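Local structure of hypothetical protein PH0435 (Pyrococcus horikoshii, 2YV4) at residues E5-E10 with G99-K104; K15-I20 with I77-E82. The protein is probably a Sua5-type threonylcarbamoyl-AMP synthase of the tRNA modification pathway, represented here by its C-terminal domain. All blocks are in the same frame, centred on the assembly; numbering follows the deposited sequence.

Interaction 1. Residues E5-E10 with G99-K104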
# COMPACT_ATOMS: atom_id res chain seq x y z
N GLU A 5 8.50 -0.84 -6.42
CA GLU A 5 7.51 -1.75 -6.99
C GLU A 5 6.24 -1.49 -6.19
O GLU A 5 6.30 -1.29 -4.97
CB GLU A 5 7.94 -3.21 -6.79
CG GLU A 5 7.00 -4.22 -7.44
CD GLU A 5 7.18 -5.63 -6.90
OE1 GLU A 5 8.32 -6.00 -6.54
OE2 GLU A 5 6.18 -6.38 -6.84
N VAL A 6 5.09 -1.47 -6.85
CA VAL A 6 3.85 -1.22 -6.15
C VAL A 6 2.99 -2.48 -6.11
O VAL A 6 2.79 -3.15 -7.13
CB VAL A 6 3.07 -0.06 -6.81
CG1 VAL A 6 1.72 0.12 -6.14
CG2 VAL A 6 3.90 1.22 -6.69
N ILE A 7 2.52 -2.82 -4.92
CA ILE A 7 1.67 -3.99 -4.72
C ILE A 7 0.40 -3.57 -4.01
O ILE A 7 0.45 -3.05 -2.90
CB ILE A 7 2.35 -5.07 -3.85
CG1 ILE A 7 3.66 -5.52 -4.49
CG2 ILE A 7 1.39 -6.24 -3.65
CD1 ILE A 7 4.41 -6.56 -3.67
N VAL A 8 -0.74 -3.81 -4.64
CA VAL A 8 -2.02 -3.47 -4.05
C VAL A 8 -2.63 -4.75 -3.47
O VAL A 8 -2.81 -5.73 -4.18
CB VAL A 8 -2.99 -2.90 -5.10
CG1 VAL A 8 -4.33 -2.56 -4.45
CG2 VAL A 8 -2.38 -1.68 -5.75
N VAL A 9 -2.93 -4.74 -2.17
CA VAL A 9 -3.54 -5.91 -1.53
C VAL A 9 -5.02 -5.59 -1.32
O VAL A 9 -5.37 -4.68 -0.56
CB VAL A 9 -2.87 -6.23 -0.18
CG1 VAL A 9 -3.59 -7.39 0.50
CG2 VAL A 9 -1.41 -6.58 -0.41
N GLU A 10 -5.88 -6.35 -1.99
CA GLU A 10 -7.32 -6.12 -1.92
C GLU A 10 -8.14 -7.23 -1.30
O GLU A 10 -7.71 -8.39 -1.22
CB GLU A 10 -7.84 -5.84 -3.33
CG GLU A 10 -7.22 -6.74 -4.38
CD GLU A 10 -8.07 -6.89 -5.62
OE1 GLU A 10 -8.37 -5.87 -6.28
OE2 GLU A 10 -8.44 -8.04 -5.94
N GLY A 99 2.32 0.63 -13.83
CA GLY A 99 2.51 -0.76 -13.45
C GLY A 99 2.44 -1.09 -11.97
O GLY A 99 3.13 -0.48 -11.15
N TYR A 100 1.60 -2.07 -11.63
CA TYR A 100 1.47 -2.51 -10.25
C TYR A 100 0.93 -3.93 -10.16
O TYR A 100 0.25 -4.41 -11.06
CB TYR A 100 0.59 -1.56 -9.42
CG TYR A 100 -0.86 -1.46 -9.83
CD1 TYR A 100 -1.30 -0.43 -10.66
CD2 TYR A 100 -1.81 -2.37 -9.35
CE1 TYR A 100 -2.65 -0.30 -11.00
CE2 TYR A 100 -3.16 -2.25 -9.69
CZ TYR A 100 -3.57 -1.21 -10.51
OH TYR A 100 -4.89 -1.07 -10.85
N LYS A 101 1.25 -4.61 -9.06
CA LYS A 101 0.81 -5.97 -8.84
C LYS A 101 -0.44 -5.97 -7.97
O LYS A 101 -0.62 -5.09 -7.12
CB LYS A 101 1.91 -6.76 -8.14
CG LYS A 101 1.57 -8.20 -7.80
CD LYS A 101 2.74 -8.82 -7.04
CE LYS A 101 2.56 -10.30 -6.80
NZ LYS A 101 3.68 -10.85 -5.99
N ILE A 102 -1.31 -6.95 -8.18
CA ILE A 102 -2.52 -7.06 -7.38
C ILE A 102 -2.51 -8.39 -6.66
O ILE A 102 -2.40 -9.45 -7.29
CB ILE A 102 -3.79 -6.96 -8.25
CG1 ILE A 102 -3.84 -5.59 -8.93
CG2 ILE A 102 -5.03 -7.18 -7.40
CD1 ILE A 102 -5.03 -5.41 -9.85
N VAL A 103 -2.63 -8.34 -5.34
CA VAL A 103 -2.64 -9.54 -4.52
C VAL A 103 -3.97 -9.65 -3.79
O VAL A 103 -4.37 -8.74 -3.07
CB VAL A 103 -1.50 -9.50 -3.47
CG1 VAL A 103 -1.55 -10.74 -2.61
CG2 VAL A 103 -0.16 -9.39 -4.17
N LYS A 104 -4.65 -10.78 -3.99
CA LYS A 104 -5.93 -11.03 -3.34
C LYS A 104 -5.66 -11.43 -1.89
O LYS A 104 -4.89 -12.35 -1.63
CB LYS A 104 -6.66 -12.17 -4.06
CG LYS A 104 -7.93 -12.64 -3.37
CD LYS A 104 -8.56 -13.80 -4.14
CE LYS A 104 -9.84 -14.29 -3.46
NZ LYS A 104 -10.46 -15.40 -4.23
O HOH W 1 5.21 -1.49 -9.68
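Ile7 and Val103 touch methyl to methyl across two neighbouring parallel strands, Ile7 CG2 lying 3.5 Å from Val103 CG2. On the other face of the pair, Val8 CG2 approaches the ring of Tyr100 obliquely, 3.7 Å from its CD2. Further along that face the side chain of Glu10 reaches over to Ile102: chi1 of 41° sets CG between the backbone N and the carbonyl carbon, 3.8 Å from Ile102 CG2, and the extended chain (chi2 157°) puts CD 3.5 Å from the same methyl. An alanine here would lack CG and the carboxylate and would probably leave Ile102 CG2 without its neighbour on strand 5-11. Met91 touches both residues.

Behind the side chains runs the backbone pairing. Lys101 N bonds to Val6 O and Lys101 O receives Val8 N, while Val103 N bonds to Val8 O and Val103 O receives Glu10 N. Before the first of these bonds a water bridges the two segments, accepting from Val6 N at 2.8 Å and donating to Gly99 O at 2.7 Å. Strand 5-11 is held on its other flank by strand 75-81, so the C-terminal strand 101-104 forms an edge of the five-stranded parallel sheet typical of an alpha/beta fold.

Interaction 2. Residues K15-I20 with I77-E82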
# COMPACT_ATOMS: atom_id res chain seq x y z
N LYS A 15 -9.24 -9.56 6.11
CA LYS A 15 -8.27 -10.36 5.38
C LYS A 15 -7.09 -9.53 4.88
O LYS A 15 -5.95 -10.01 4.86
CB LYS A 15 -8.92 -11.04 4.17
CG LYS A 15 -9.78 -12.26 4.50
CD LYS A 15 -10.00 -13.09 3.25
CE LYS A 15 -10.79 -14.36 3.55
NZ LYS A 15 -12.17 -14.07 4.03
N VAL A 16 -7.35 -8.30 4.46
CA VAL A 16 -6.28 -7.46 3.96
C VAL A 16 -5.24 -7.21 5.05
O VAL A 16 -4.04 -7.33 4.81
CB VAL A 16 -6.84 -6.11 3.45
CG1 VAL A 16 -5.70 -5.14 3.20
CG2 VAL A 16 -7.63 -6.33 2.16
N LYS A 17 -5.70 -6.88 6.25
CA LYS A 17 -4.77 -6.63 7.35
C LYS A 17 -3.86 -7.83 7.60
O LYS A 17 -2.65 -7.66 7.81
CB LYS A 17 -5.54 -6.27 8.62
CG LYS A 17 -6.18 -4.88 8.56
CD LYS A 17 -6.78 -4.47 9.90
CE LYS A 17 -7.36 -3.06 9.84
NZ LYS A 17 -6.31 -2.02 9.57
N GLY A 18 -4.42 -9.03 7.55
CA GLY A 18 -3.61 -10.22 7.76
C GLY A 18 -2.63 -10.47 6.61
O GLY A 18 -1.48 -10.86 6.83
N LYS A 19 -3.09 -10.24 5.39
CA LYS A 19 -2.24 -10.44 4.22
C LYS A 19 -1.08 -9.45 4.20
O LYS A 19 0.07 -9.84 3.96
CB LYS A 19 -3.08 -10.32 2.94
CG LYS A 19 -2.29 -10.44 1.63
CD LYS A 19 -1.57 -11.78 1.49
CE LYS A 19 -2.54 -12.95 1.42
NZ LYS A 19 -1.82 -14.23 1.16
N ILE A 20 -1.36 -8.18 4.46
CA ILE A 20 -0.30 -7.18 4.48
C ILE A 20 0.75 -7.51 5.54
O ILE A 20 1.95 -7.46 5.27
CB ILE A 20 -0.86 -5.75 4.74
CG1 ILE A 20 -1.71 -5.32 3.55
CG2 ILE A 20 0.29 -4.76 4.95
CD1 ILE A 20 -2.36 -3.96 3.70
N ILE A 77 3.44 -1.30 -0.47
CA ILE A 77 2.19 -2.06 -0.43
C ILE A 77 1.08 -1.05 -0.19
O ILE A 77 1.12 -0.30 0.79
CB ILE A 77 2.18 -3.09 0.71
CG1 ILE A 77 3.30 -4.12 0.49
CG2 ILE A 77 0.82 -3.78 0.78
CD1 ILE A 77 3.49 -5.08 1.66
N ALA A 78 0.11 -1.01 -1.09
CA ALA A 78 -1.01 -0.09 -0.95
C ALA A 78 -2.21 -0.91 -0.50
O ALA A 78 -2.61 -1.85 -1.18
CB ALA A 78 -1.30 0.62 -2.27
N GLU A 79 -2.75 -0.55 0.65
CA GLU A 79 -3.91 -1.23 1.22
C GLU A 79 -5.15 -0.92 0.38
O GLU A 79 -5.51 0.24 0.23
CB GLU A 79 -4.10 -0.73 2.65
CG GLU A 79 -5.09 -1.49 3.50
CD GLU A 79 -5.17 -0.91 4.90
OE1 GLU A 79 -4.10 -0.77 5.54
OE2 GLU A 79 -6.29 -0.59 5.36
N GLY A 80 -5.80 -1.95 -0.16
CA GLY A 80 -6.99 -1.73 -0.97
C GLY A 80 -8.19 -2.52 -0.47
O GLY A 80 -8.59 -3.51 -1.08
N VAL A 81 -8.79 -2.07 0.63
CA VAL A 81 -9.94 -2.76 1.21
C VAL A 81 -11.22 -2.54 0.40
O VAL A 81 -11.39 -1.51 -0.26
CB VAL A 81 -10.19 -2.35 2.69
CG1 VAL A 81 -8.90 -2.56 3.50
CG2 VAL A 81 -10.66 -0.90 2.77
N GLU A 82 -12.12 -3.52 0.45
CA GLU A 82 -13.38 -3.44 -0.28
C GLU A 82 -14.30 -2.41 0.35
O GLU A 82 -14.95 -1.64 -0.36
CB GLU A 82 -14.08 -4.81 -0.28
CG GLU A 82 -13.24 -5.93 -0.86
CD GLU A 82 -13.96 -7.26 -0.87
OE1 GLU A 82 -14.52 -7.64 0.19
OE2 GLU A 82 -13.98 -7.92 -1.92
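Val16 and Ile20, one turn apart on helix 13-29, bring their methyl groups down on Glu79 and so pack the helix against strand 75-81, as in three-layer alpha/beta folds, where helices lie on both faces of a parallel sheet. The helix and strand segments run nearly antiparallel, at 158°, with their axes 8.9 Å apart.

Glu79 shows how one long side chain can serve both core and polar network. Its CB lies 3.8 Å from Ile20 CD1. Because CG is anti to the backbone N (chi1 -169°), it stands under the helix and meets two residues at once, Ile20 CD1 and Val16 CG1, each at 3.7 Å. The chain then continues extended to the carboxylate: OE1 lies 4.1 Å from Ile20 CD1 and bonds to Tyr42 OH, while OE2 bonds to Ser39 OG, both partners outside the two segments. Two such bonds would restrict its rotation. Lys17 NZ stays 4.4 Å from Glu79 OE2, too far for a salt bridge; it pairs with Glu40 and also bonds to Ser39 and Tyr42, yet its charge probably still steadies the carboxylate.

Apolar packing closes the interface at both ends. The side chains of Ile20 and Ile77 run alongside each other in opposite senses, Ile20 CG1 4.1 Å from Ile77 CG2, whereas those of Val16 and Val81 cross at about a right angle, Val81 CG1 resting 4.1 Å from Val16 CB.

In the fold
Interactions 1 and 2 illustrate two of the ways an alpha/beta domain is held together, strand to strand within the sheet and helix to strand across its face. Interaction 1, partly buried at the sheet edge, relies on backbone hydrogen bonds; interaction 2 is buried and has none between its segments, depending on side-chain packing with a polar network round the carboxylate of Glu79. The two meet at adjacent strands, where Ile7 O probably accepts a hydrogen bond from Ala78 N and Val9 O one from Gly80 N. Val9 also touches Val16, Lys19 and Ile20 of the helix. Pairing 5-10 with 99-104 brings the two ends of the chain together, and both partners of interaction 2 lie between them in sequence.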